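Local coordinates for alginate lyase, family PL7 (Zobellia galactanivorans, PDB 4BE3), which cleaves alginate as an exolytic polysaccharide lyase of family PL7, probably with activity on poly(beta-D-mannuronate), at residues A[64-70]-A[255-261]; A[84-90]-A[295-301]; A[234-240]-A[272-276]. All coordinates share one frame. Where two conformers were deposited one is given. Residue numbers count along the deposited sequence, not the author numbering.

Contact 1 (A[64-70]-A[255-261]). With SRT (S,R meso-tartaric acid), chain C.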
loop_
_atom_site.group_PDB
_atom_site.type_symbol
_atom_site.label_atom_id
_atom_site.label_comp_id
_atom_site.label_asym_id
_atom_site.label_seq_id
_atom_site.Cartn_x
_atom_site.Cartn_y
_atom_site.Cartn_z
ATOM N N THR A 64 4.480 -2.859 -27.746
ATOM C CA THR A 64 4.366 -4.209 -27.257
ATOM C C THR A 64 5.263 -4.369 -26.054
ATOM O O THR A 64 6.315 -3.622 -25.890
ATOM C CB THR A 64 4.886 -5.105 -28.388
ATOM O OG1 THR A 64 3.963 -4.882 -29.519
ATOM C CG2 THR A 64 4.842 -6.596 -27.961
ATOM N N ARG A 65 4.831 -5.226 -25.101
ATOM C CA ARG A 65 5.732 -5.362 -23.894
ATOM C C ARG A 65 5.723 -6.845 -23.459
ATOM O O ARG A 65 4.749 -7.547 -23.755
ATOM C CB ARG A 65 5.196 -4.481 -22.736
ATOM C CG ARG A 65 3.887 -5.017 -22.101
ATOM C CD ARG A 65 3.252 -3.967 -21.186
ATOM N NE ARG A 65 2.571 -2.927 -22.026
ATOM C CZ ARG A 65 2.453 -1.678 -21.634
ATOM N NH1 ARG A 65 3.171 -1.254 -20.543
ATOM N NH2 ARG A 65 1.677 -0.817 -22.285
ATOM N N THR A 66 6.779 -7.241 -22.759
ATOM C CA THR A 66 6.684 -8.438 -21.864
ATOM C C THR A 66 7.050 -7.833 -20.541
ATOM O O THR A 66 8.269 -7.426 -20.349
ATOM C CB THR A 66 7.692 -9.463 -22.280
ATOM O OG1 THR A 66 7.315 -9.965 -23.580
ATOM C CG2 THR A 66 7.647 -10.630 -21.252
ATOM N N GLU A 67 6.068 -7.599 -19.633
ATOM C CA GLU A 67 6.439 -6.680 -18.498
ATOM C C GLU A 67 5.518 -7.095 -17.303
ATOM O O GLU A 67 4.276 -7.331 -17.504
ATOM C CB GLU A 67 6.044 -5.234 -18.968
ATOM C CG GLU A 67 6.558 -4.163 -17.991
ATOM C CD GLU A 67 6.154 -2.767 -18.405
ATOM O OE1 GLU A 67 4.993 -2.554 -18.912
ATOM O OE2 GLU A 67 6.986 -1.877 -18.134
ATOM N N LEU A 68 6.119 -7.023 -16.145
ATOM C CA LEU A 68 5.317 -7.279 -14.868
ATOM C C LEU A 68 4.544 -6.057 -14.487
ATOM O O LEU A 68 5.061 -4.910 -14.699
ATOM C CB LEU A 68 6.344 -7.534 -13.800
ATOM C CG LEU A 68 7.308 -8.635 -14.050
ATOM C CD1 LEU A 68 8.155 -8.754 -12.741
ATOM C CD2 LEU A 68 6.554 -9.993 -14.226
ATOM N N GLY A 69 3.393 -6.181 -13.802
ATOM C CA GLY A 69 2.722 -5.025 -13.216
ATOM C C GLY A 69 2.484 -5.426 -11.746
ATOM O O GLY A 69 2.070 -6.602 -11.453
ATOM N N GLN A 70 2.751 -4.481 -10.884
ATOM C CA GLN A 70 2.582 -4.800 -9.429
ATOM C C GLN A 70 1.067 -4.890 -9.119
ATOM O O GLN A 70 0.247 -3.994 -9.451
ATOM C CB GLN A 70 3.233 -3.641 -8.637
ATOM C CG GLN A 70 3.010 -3.741 -7.149
ATOM C CD GLN A 70 3.630 -2.520 -6.488
ATOM O OE1 GLN A 70 3.629 -1.388 -7.108
ATOM N NE2 GLN A 70 4.020 -2.619 -5.189
ATOM N N TYR A 255 1.025 2.049 -9.679
ATOM C CA TYR A 255 1.706 0.858 -9.327
ATOM C C TYR A 255 2.989 0.727 -10.131
ATOM O O TYR A 255 3.127 1.428 -11.174
ATOM C CB TYR A 255 0.837 -0.400 -9.546
ATOM C CG TYR A 255 0.278 -0.528 -10.951
ATOM C CD1 TYR A 255 -0.961 0.028 -11.257
ATOM C CD2 TYR A 255 0.961 -1.274 -11.955
ATOM C CE1 TYR A 255 -1.525 -0.156 -12.530
ATOM C CE2 TYR A 255 0.422 -1.441 -13.220
ATOM C CZ TYR A 255 -0.814 -0.861 -13.509
ATOM O OH TYR A 255 -1.390 -1.000 -14.748
ATOM N N PHE A 256 3.909 -0.061 -9.645
ATOM C CA PHE A 256 5.175 -0.253 -10.420
ATOM C C PHE A 256 5.019 -1.197 -11.525
ATOM O O PHE A 256 4.160 -2.116 -11.509
ATOM C CB PHE A 256 6.306 -0.832 -9.532
ATOM C CG PHE A 256 6.816 0.170 -8.515
ATOM C CD1 PHE A 256 7.443 1.285 -8.964
ATOM C CD2 PHE A 256 6.696 -0.021 -7.102
ATOM C CE1 PHE A 256 8.015 2.242 -8.081
ATOM C CE2 PHE A 256 7.322 0.869 -6.163
ATOM C CZ PHE A 256 7.915 2.067 -6.667
ATOM N N LYS A 257 5.877 -1.063 -12.578
ATOM C CA LYS A 257 6.010 -2.086 -13.619
ATOM C C LYS A 257 7.487 -2.276 -13.944
ATOM O O LYS A 257 8.304 -1.355 -13.722
ATOM C CB LYS A 257 5.326 -1.598 -14.941
ATOM C CG LYS A 257 3.840 -1.228 -14.674
ATOM C CD LYS A 257 3.044 -1.139 -16.031
ATOM C CE LYS A 257 2.827 -2.631 -16.379
ATOM N NZ LYS A 257 2.464 -2.872 -17.800
ATOM N N LEU A 258 7.813 -3.444 -14.425
ATOM C CA LEU A 258 9.247 -3.780 -14.623
ATOM C C LEU A 258 9.260 -4.801 -15.703
ATOM O O LEU A 258 8.454 -5.825 -15.663
ATOM C CB LEU A 258 9.746 -4.399 -13.294
ATOM C CG LEU A 258 11.201 -4.894 -13.342
ATOM C CD1 LEU A 258 11.837 -4.701 -11.892
ATOM C CD2 LEU A 258 11.349 -6.371 -13.701
ATOM N N GLY A 259 10.280 -4.726 -16.618
ATOM C CA GLY A 259 10.470 -5.794 -17.623
ATOM C C GLY A 259 11.013 -5.147 -18.929
ATOM O O GLY A 259 11.975 -4.340 -18.826
ATOM N N ALA A 260 10.418 -5.531 -20.082
ATOM C CA ALA A 260 10.825 -4.971 -21.383
ATOM C C ALA A 260 9.588 -4.410 -22.068
ATOM O O ALA A 260 8.817 -5.156 -22.672
ATOM C CB ALA A 260 11.473 -6.060 -22.211
ATOM N N TYR A 261 9.429 -3.082 -22.019
ATOM C CA TYR A 261 8.268 -2.442 -22.671
ATOM C C TYR A 261 8.929 -1.778 -23.876
ATOM O O TYR A 261 9.631 -0.739 -23.726
ATOM C CB TYR A 261 7.750 -1.399 -21.659
ATOM C CG TYR A 261 6.615 -0.511 -22.192
ATOM C CD1 TYR A 261 5.831 -0.889 -23.302
ATOM C CD2 TYR A 261 6.321 0.689 -21.476
ATOM C CE1 TYR A 261 4.728 -0.063 -23.671
ATOM C CE2 TYR A 261 5.248 1.480 -21.867
ATOM C CZ TYR A 261 4.495 1.103 -22.918
ATOM O OH TYR A 261 3.434 1.929 -23.262
HETATM O O1 SRT C . -0.835 0.167 -19.557
HETATM O O11 SRT C . 0.931 -0.312 -18.155
HETATM C C1 SRT C . -0.167 -0.496 -18.716
HETATM C C2 SRT C . -0.562 -1.864 -18.275
HETATM O O2 SRT C . -0.510 -2.175 -16.865
HETATM C C3 SRT C . -1.165 -2.783 -19.306
HETATM O O3 SRT C . 0.083 -3.175 -19.694
HETATM C C4 SRT C . -2.075 -3.843 -18.873
HETATM O O4 SRT C . -1.726 -5.018 -18.837
HETATM O O41 SRT C . -3.167 -3.551 -18.389
HETATM O O HOH W 1 2.019 -5.442 -17.698
#
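Arg-65 lays its guanidinium flat on the ring of Tyr-261, CZ 3.8 Å from the ring centroid and the planes 18° apart: a stacked cation-pi pair whose opposite guanidinium face carries O3 of the meso-tartrate. The two residues form a non-hydrogen-bonded antiparallel pair, which puts their side chains on the same face of the sheet. Register continues through Thr-66 with Ala-260 (N to O 2.9 Å in both directions) and Leu-68 with Leu-258 (Leu-68 N to Leu-258 O 2.7 Å); at Gln-70 the side chain joins in, OE1 accepting from Phe-256 N at 2.9 Å. Gly-259, where the chain turns a corner, has phi/psi of 147/-134, and a CB there would clash with Thr-66 O and Glu-67 CA. On the tartrate side, Glu-67 OE1 lies 2.8 Å from both Arg-65 NH1 and Lys-257 NZ, so one carboxylate holds together two cations only 3.3 Å apart (NH1 to NZ). Lys-257 NZ also donates to water 1 (2.6 Å), to SRT O11 (3.0 Å) and to SRT O3 (3.1 Å). Tyr-255 OH is hydrogen-bonded to SRT O2 at 2.6 Å. Thr-60 and His-111 belong to the same pocket. Leu-68 and Leu-258 point to the other face, where Phe-49 of strand 44-52 packs on Leu-68. Paired cations beside a tartrate carboxylate are consistent with a cleft made for an acidic polysaccharide such as alginate.

Contact 2 (A[84-90]-A[295-301]); sequences ATLKVQH and YAEVWFK
Strands 84-90 and 295-300 run antiparallel as neighbours in a seven-stranded sheet, axes 4.6 Å apart at closest and at 155°. Tyr-295 begins the second strand with chi1 p (65°); its ring stacks offset on the His-90 ring (centroids 3.9 Å, planes at 7°), and its O accepts from His-90 ND1 at 2.9 Å. Ala-296 sends its CA-H to His-90 O (CA to O 3.2 Å). Glu-297 faces a classic beta bulge: its O accepts from Gln-89 N (2.8 Å) and His-90 N (3.2 Å), its N donates to His-90 O (2.9 Å), and Gln-89 has phi/psi of -104/-24. Val-298 makes a non-hydrogen-bonded pair with Val-88 (CA to CA 4.3 Å), its CG1 3.7 Å from Leu-86 CD1. Trp-299, chi1 m, pairs with Lys-87 through two bonds of 2.9 Å (each N to the other O). Gln-89 CG sits 3.4 Å above the centroid of its five-membered ring, and NE1 donates to Glu-297 OE2 at 2.7 Å. Phe-300 lies opposite Leu-86 (CA to CA 4.1 Å), its ring face under Leu-86 CB. Lys-301 N, at the corner, donates to Thr-85 O (2.8 Å). Lys-87 reaches Glu-41 in a salt bridge. The chemistry is two-sided: Leu-86, Val-88, Val-298 and Phe-300 give an apolar face for sandwich packing, whereas Lys-87, Glu-297 and Trp-299 make the other polar and aromatic.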
loop_
_atom_site.group_PDB
_atom_site.type_symbol
_atom_site.label_atom_id
_atom_site.label_comp_id
_atom_site.label_asym_id
_atom_site.label_seq_id
_atom_site.Cartn_x
_atom_site.Cartn_y
_atom_site.Cartn_z
ATOM N N ALA A 84 15.875 -2.600 -8.921
ATOM C CA ALA A 84 16.165 -3.537 -9.903
ATOM C C ALA A 84 17.652 -3.549 -10.295
ATOM O O ALA A 84 18.313 -2.552 -10.222
ATOM C CB ALA A 84 15.365 -3.253 -11.192
ATOM N N THR A 85 18.188 -4.700 -10.654
ATOM C CA THR A 85 19.539 -4.759 -11.257
ATOM C C THR A 85 19.363 -5.523 -12.515
ATOM O O THR A 85 18.784 -6.642 -12.525
ATOM C CB THR A 85 20.522 -5.504 -10.304
ATOM O OG1 THR A 85 20.670 -4.663 -9.118
ATOM C CG2 THR A 85 21.833 -5.623 -10.949
ATOM N N LEU A 86 19.937 -5.032 -13.617
ATOM C CA LEU A 86 19.540 -5.616 -14.927
ATOM C C LEU A 86 20.632 -5.330 -15.973
ATOM O O LEU A 86 21.561 -4.588 -15.650
ATOM C CB LEU A 86 18.214 -4.921 -15.424
ATOM C CG LEU A 86 18.385 -3.367 -15.679
ATOM C CD1 LEU A 86 17.447 -3.015 -16.838
ATOM C CD2 LEU A 86 17.924 -2.577 -14.440
ATOM N N LYS A 87 20.538 -5.924 -17.165
ATOM C CA LYS A 87 21.359 -5.482 -18.310
ATOM C C LYS A 87 20.463 -5.600 -19.468
ATOM O O LYS A 87 19.641 -6.541 -19.562
ATOM C CB LYS A 87 22.665 -6.250 -18.403
ATOM C CG LYS A 87 22.478 -7.772 -18.454
ATOM C CD LYS A 87 23.836 -8.432 -18.221
ATOM C CE LYS A 87 23.660 -9.950 -18.494
ATOM N NZ LYS A 87 25.044 -10.485 -18.265
ATOM N N VAL A 88 20.551 -4.620 -20.403
ATOM C CA VAL A 88 19.799 -4.701 -21.606
ATOM C C VAL A 88 20.634 -5.442 -22.574
ATOM O O VAL A 88 21.803 -5.109 -22.777
ATOM C CB VAL A 88 19.449 -3.264 -22.124
ATOM C CG1 VAL A 88 18.723 -3.331 -23.478
ATOM C CG2 VAL A 88 18.564 -2.541 -21.066
ATOM N N GLN A 89 20.002 -6.453 -23.233
ATOM C CA GLN A 89 20.737 -7.368 -24.147
ATOM C C GLN A 89 20.408 -6.946 -25.574
ATOM O O GLN A 89 21.181 -7.291 -26.439
ATOM C CB GLN A 89 20.332 -8.831 -23.981
ATOM C CG GLN A 89 20.767 -9.308 -22.555
ATOM C CD GLN A 89 22.291 -9.464 -22.422
ATOM O OE1 GLN A 89 23.012 -8.567 -22.699
ATOM N NE2 GLN A 89 22.774 -10.615 -21.941
ATOM N N HIS A 90 19.273 -6.283 -25.842
ATOM C CA HIS A 90 18.982 -6.037 -27.221
ATOM C C HIS A 90 17.925 -4.953 -27.322
ATOM O O HIS A 90 17.039 -4.959 -26.487
ATOM C CB HIS A 90 18.416 -7.319 -27.890
ATOM C CG HIS A 90 18.490 -7.234 -29.393
ATOM N ND1 HIS A 90 17.505 -6.668 -30.184
ATOM C CD2 HIS A 90 19.543 -7.585 -30.233
ATOM C CE1 HIS A 90 17.903 -6.788 -31.513
ATOM N NE2 HIS A 90 19.148 -7.336 -31.529
ATOM N N TYR A 295 13.363 -6.518 -31.989
ATOM C CA TYR A 295 12.847 -6.827 -30.646
ATOM C C TYR A 295 13.719 -6.213 -29.591
ATOM O O TYR A 295 14.834 -5.669 -29.869
ATOM C CB TYR A 295 12.872 -8.378 -30.431
ATOM C CG TYR A 295 14.259 -8.973 -30.423
ATOM C CD1 TYR A 295 14.896 -9.323 -31.593
ATOM C CD2 TYR A 295 14.918 -9.218 -29.204
ATOM C CE1 TYR A 295 16.163 -9.916 -31.611
ATOM C CE2 TYR A 295 16.230 -9.798 -29.204
ATOM C CZ TYR A 295 16.808 -10.142 -30.400
ATOM O OH TYR A 295 18.064 -10.743 -30.392
ATOM N N ALA A 296 13.200 -6.267 -28.318
ATOM C CA ALA A 296 14.019 -5.802 -27.255
ATOM C C ALA A 296 14.109 -6.949 -26.250
ATOM O O ALA A 296 13.213 -7.786 -26.185
ATOM C CB ALA A 296 13.257 -4.619 -26.561
ATOM N N GLU A 297 15.176 -6.969 -25.482
ATOM C CA GLU A 297 15.364 -8.046 -24.566
ATOM C C GLU A 297 16.163 -7.563 -23.357
ATOM O O GLU A 297 17.211 -6.897 -23.509
ATOM C CB GLU A 297 16.216 -9.139 -25.302
ATOM C CG GLU A 297 16.476 -10.366 -24.308
ATOM C CD GLU A 297 17.207 -11.500 -25.004
ATOM O OE1 GLU A 297 17.047 -11.606 -26.274
ATOM O OE2 GLU A 297 17.948 -12.307 -24.355
ATOM N N VAL A 298 15.666 -7.799 -22.152
ATOM C CA VAL A 298 16.261 -7.131 -20.971
ATOM C C VAL A 298 16.331 -8.299 -19.902
ATOM O O VAL A 298 15.325 -9.048 -19.790
ATOM C CB VAL A 298 15.288 -6.096 -20.416
ATOM C CG1 VAL A 298 15.921 -5.377 -19.184
ATOM C CG2 VAL A 298 14.983 -4.954 -21.509
ATOM N N TRP A 299 17.458 -8.384 -19.203
ATOM C CA TRP A 299 17.638 -9.452 -18.214
ATOM C C TRP A 299 17.735 -8.876 -16.867
ATOM O O TRP A 299 18.407 -7.873 -16.671
ATOM C CB TRP A 299 18.938 -10.142 -18.507
ATOM C CG TRP A 299 18.986 -10.959 -19.743
ATOM C CD1 TRP A 299 18.119 -10.980 -20.890
ATOM C CD2 TRP A 299 20.005 -11.910 -20.028
ATOM N NE1 TRP A 299 18.591 -11.896 -21.803
ATOM C CE2 TRP A 299 19.726 -12.464 -21.342
ATOM C CE3 TRP A 299 21.159 -12.339 -19.319
ATOM C CZ2 TRP A 299 20.552 -13.463 -21.936
ATOM C CZ3 TRP A 299 21.983 -13.344 -19.925
ATOM C CH2 TRP A 299 21.705 -13.843 -21.213
ATOM N N PHE A 300 17.041 -9.442 -15.876
ATOM C CA PHE A 300 17.111 -8.856 -14.564
ATOM C C PHE A 300 17.676 -9.861 -13.637
ATOM O O PHE A 300 17.289 -11.084 -13.716
ATOM C CB PHE A 300 15.686 -8.542 -14.040
ATOM C CG PHE A 300 15.073 -7.312 -14.676
ATOM C CD1 PHE A 300 14.572 -7.403 -15.969
ATOM C CD2 PHE A 300 15.066 -6.123 -13.917
ATOM C CE1 PHE A 300 13.975 -6.284 -16.537
ATOM C CE2 PHE A 300 14.475 -4.963 -14.544
ATOM C CZ PHE A 300 14.030 -5.081 -15.850
ATOM N N LYS A 301 18.520 -9.430 -12.735
ATOM C CA LYS A 301 18.905 -10.467 -11.725
ATOM C C LYS A 301 18.319 -10.120 -10.351
ATOM O O LYS A 301 18.410 -10.889 -9.385
ATOM C CB LYS A 301 20.407 -10.580 -11.652
ATOM C CG LYS A 301 21.080 -9.393 -11.151
ATOM C CD LYS A 301 22.456 -9.973 -10.974
ATOM C CE LYS A 301 23.271 -9.255 -9.954
ATOM N NZ LYS A 301 24.700 -9.482 -10.355
#

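Contact 3 (A[234-240]-A[272-276])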
loop_
_atom_site.group_PDB
_atom_site.type_symbol
_atom_site.label_atom_id
_atom_site.label_comp_id
_atom_site.label_asym_id
_atom_site.label_seq_id
_atom_site.Cartn_x
_atom_site.Cartn_y
_atom_site.Cartn_z
ATOM N N LEU A 234 11.223 19.197 -28.756
ATOM C CA LEU A 234 11.034 17.797 -29.235
ATOM C C LEU A 234 9.560 17.611 -29.762
ATOM O O LEU A 234 9.361 16.802 -30.691
ATOM C CB LEU A 234 11.223 16.917 -28.052
ATOM C CG LEU A 234 11.256 15.390 -28.387
ATOM C CD1 LEU A 234 12.303 15.210 -29.534
ATOM C CD2 LEU A 234 11.694 14.669 -27.140
ATOM N N TYR A 235 8.584 18.355 -29.207
ATOM C CA TYR A 235 7.217 18.167 -29.636
ATOM C C TYR A 235 6.833 19.192 -30.730
ATOM O O TYR A 235 5.650 19.333 -31.017
ATOM C CB TYR A 235 6.242 18.302 -28.473
ATOM C CG TYR A 235 6.371 17.045 -27.584
ATOM C CD1 TYR A 235 7.395 16.933 -26.591
ATOM C CD2 TYR A 235 5.512 15.951 -27.833
ATOM C CE1 TYR A 235 7.460 15.740 -25.804
ATOM C CE2 TYR A 235 5.580 14.795 -27.045
ATOM C CZ TYR A 235 6.487 14.742 -26.032
ATOM O OH TYR A 235 6.585 13.591 -25.295
ATOM N N ALA A 236 7.832 19.917 -31.331
ATOM C CA ALA A 236 7.432 21.007 -32.219
ATOM C C ALA A 236 6.654 20.442 -33.463
ATOM O O ALA A 236 5.928 21.191 -34.019
ATOM C CB ALA A 236 8.676 21.708 -32.733
ATOM N N SER A 237 6.901 19.186 -33.866
ATOM C CA SER A 237 6.114 18.873 -35.097
ATOM C C SER A 237 4.796 18.199 -34.729
ATOM O O SER A 237 3.902 18.267 -35.565
ATOM C CB SER A 237 6.857 18.238 -36.307
ATOM O OG SER A 237 7.843 19.070 -36.969
ATOM N N ILE A 238 4.615 17.810 -33.445
ATOM C CA ILE A 238 3.385 17.148 -32.911
ATOM C C ILE A 238 2.365 18.122 -32.479
ATOM O O ILE A 238 1.220 17.828 -32.714
ATOM C CB ILE A 238 3.660 16.209 -31.657
ATOM C CG1 ILE A 238 4.336 14.903 -32.074
ATOM C CG2 ILE A 238 2.331 15.895 -30.964
ATOM C CD1 ILE A 238 4.243 14.628 -33.576
ATOM N N GLY A 239 2.738 19.221 -31.784
ATOM C CA GLY A 239 1.796 20.195 -31.213
ATOM C C GLY A 239 1.402 19.657 -29.818
ATOM O O GLY A 239 0.437 18.887 -29.718
ATOM N N ARG A 240 2.205 19.864 -28.767
ATOM C CA ARG A 240 1.814 19.427 -27.354
ATOM C C ARG A 240 2.287 20.493 -26.422
ATOM O O ARG A 240 3.471 20.714 -26.217
ATOM C CB ARG A 240 2.430 18.145 -26.865
ATOM C CG ARG A 240 2.080 16.955 -27.642
ATOM C CD ARG A 240 0.662 16.397 -27.454
ATOM N NE ARG A 240 0.634 15.142 -28.262
ATOM C CZ ARG A 240 1.084 13.947 -27.807
ATOM N NH1 ARG A 240 1.622 13.811 -26.550
ATOM N NH2 ARG A 240 1.021 12.888 -28.604
ATOM N N ASN A 272 3.258 10.363 -35.734
ATOM C CA ASN A 272 3.640 10.923 -34.435
ATOM C C ASN A 272 5.203 10.864 -34.436
ATOM O O ASN A 272 5.787 9.802 -34.225
ATOM C CB ASN A 272 3.175 10.012 -33.329
ATOM C CG ASN A 272 3.436 10.610 -31.982
ATOM O OD1 ASN A 272 4.545 11.092 -31.679
ATOM N ND2 ASN A 272 2.439 10.508 -31.107
ATOM N N LEU A 273 5.805 11.980 -34.765
ATOM C CA LEU A 273 7.294 12.056 -34.836
ATOM C C LEU A 273 8.051 11.807 -33.548
ATOM O O LEU A 273 9.224 11.709 -33.580
ATOM C CB LEU A 273 7.815 13.414 -35.446
ATOM C CG LEU A 273 9.214 13.238 -36.068
ATOM C CD1 LEU A 273 9.145 12.391 -37.313
ATOM C CD2 LEU A 273 9.861 14.578 -36.489
ATOM N N VAL A 274 7.411 11.728 -32.366
ATOM C CA VAL A 274 8.122 11.460 -31.122
ATOM C C VAL A 274 8.062 9.988 -30.730
ATOM O O VAL A 274 9.064 9.407 -30.251
ATOM C CB VAL A 274 7.530 12.260 -29.961
ATOM C CG1 VAL A 274 8.197 11.944 -28.561
ATOM C CG2 VAL A 274 7.703 13.751 -30.306
ATOM N N TRP A 275 6.918 9.342 -31.045
ATOM C CA TRP A 275 6.704 7.937 -30.548
ATOM C C TRP A 275 6.449 6.892 -31.639
ATOM O O TRP A 275 6.464 5.724 -31.284
ATOM C CB TRP A 275 5.402 7.929 -29.640
ATOM C CG TRP A 275 5.584 8.799 -28.446
ATOM C CD1 TRP A 275 5.110 10.091 -28.219
ATOM C CD2 TRP A 275 6.309 8.436 -27.202
ATOM N NE1 TRP A 275 5.482 10.521 -26.955
ATOM C CE2 TRP A 275 6.232 9.595 -26.337
ATOM C CE3 TRP A 275 7.050 7.319 -26.804
ATOM C CZ2 TRP A 275 6.839 9.596 -25.047
ATOM C CZ3 TRP A 275 7.633 7.298 -25.495
ATOM C CH2 TRP A 275 7.526 8.396 -24.643
ATOM N N SER A 276 6.151 7.281 -32.911
ATOM C CA SER A 276 5.895 6.254 -33.962
ATOM C C SER A 276 7.193 6.094 -34.735
ATOM O O SER A 276 7.596 6.996 -35.412
ATOM C CB SER A 276 4.722 6.714 -34.924
ATOM O OG SER A 276 3.557 6.748 -34.015
HETATM O O HOH W 2 3.571 12.151 -25.493
HETATM O O HOH W 3 1.804 10.002 -27.937
#
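Val-274, Ile-238 and Tyr-235 bring the two loops together, with 79, 58 and 40 Å² of surface buried by the contact. Val-274 points at the 234-240 loop, and its CG2 is the methyl that most of the neighbours share: it lies over the face of the Tyr-235 ring in a CH-pi contact (4.3 Å to the centroid), 4.0 Å from Ile-238 CG1 and 3.5 Å from Leu-234 O. Ile-238 meets this methyl roughly at right angles to the direction of the Tyr-235 ring. Its CD1 stands 3.3 Å from Leu-273 N and 4.2 Å from Leu-273 CB, and its CG1 3.8 Å from Asn-272 OD1. Tyr-235, the first residue to leave helical angles after helix 229-234, carries its hydroxyl on to Asp-153, whose backbone N hydrogen-bonds to it. No direct hydrogen bond joins the segments; the polar link runs through solvent. Water 2 accepts from Arg-240 NH1 (2.8 Å) and Trp-275 NE1 (2.9 Å) and lies in a weak bond 3.3 Å from Tyr-235 OH. Water 3 accepts from Arg-240 NH2 (3.1 Å) and, weakly, from Asn-272 ND2 (3.3 Å). Arg-240 NH1 is also bonded to Arg-151 O, which brings a third loop to the same place. The 272-276 backbone is held from within: Asn-272 OD1 accepts from Val-274 N and Trp-275 N, both at 3.0 Å, while Ser-276 N bonds to Asn-272 O at 2.9 Å. The result is loop-to-loop packing at the periphery, with an Asx turn at Asn-272 presenting the valine.

From the N terminus, strand 65-70 comes first and strand 80-90 soon after; each waits for a partner late in the chain, at 255-261 (contact 1) and 295-301 (contact 2). The two closures cross, and they lie in the two sheets of a jelly-roll-like sandwich, where they touch face to face: Leu-258 CG is 3.5 Å from Phe-300 CE2, and Ala-260 CB 3.7 Å from Val-298 CG2. Contact 3 closes a much shorter loop, from 234-240 to 272-276. That loop includes 255-261, so contact 3 crosses contact 1, yet falls wholly within the span of contact 2. It joins peripheral loops, its centre about 24 Å from that of contact 1 and 28 Å from that of contact 2.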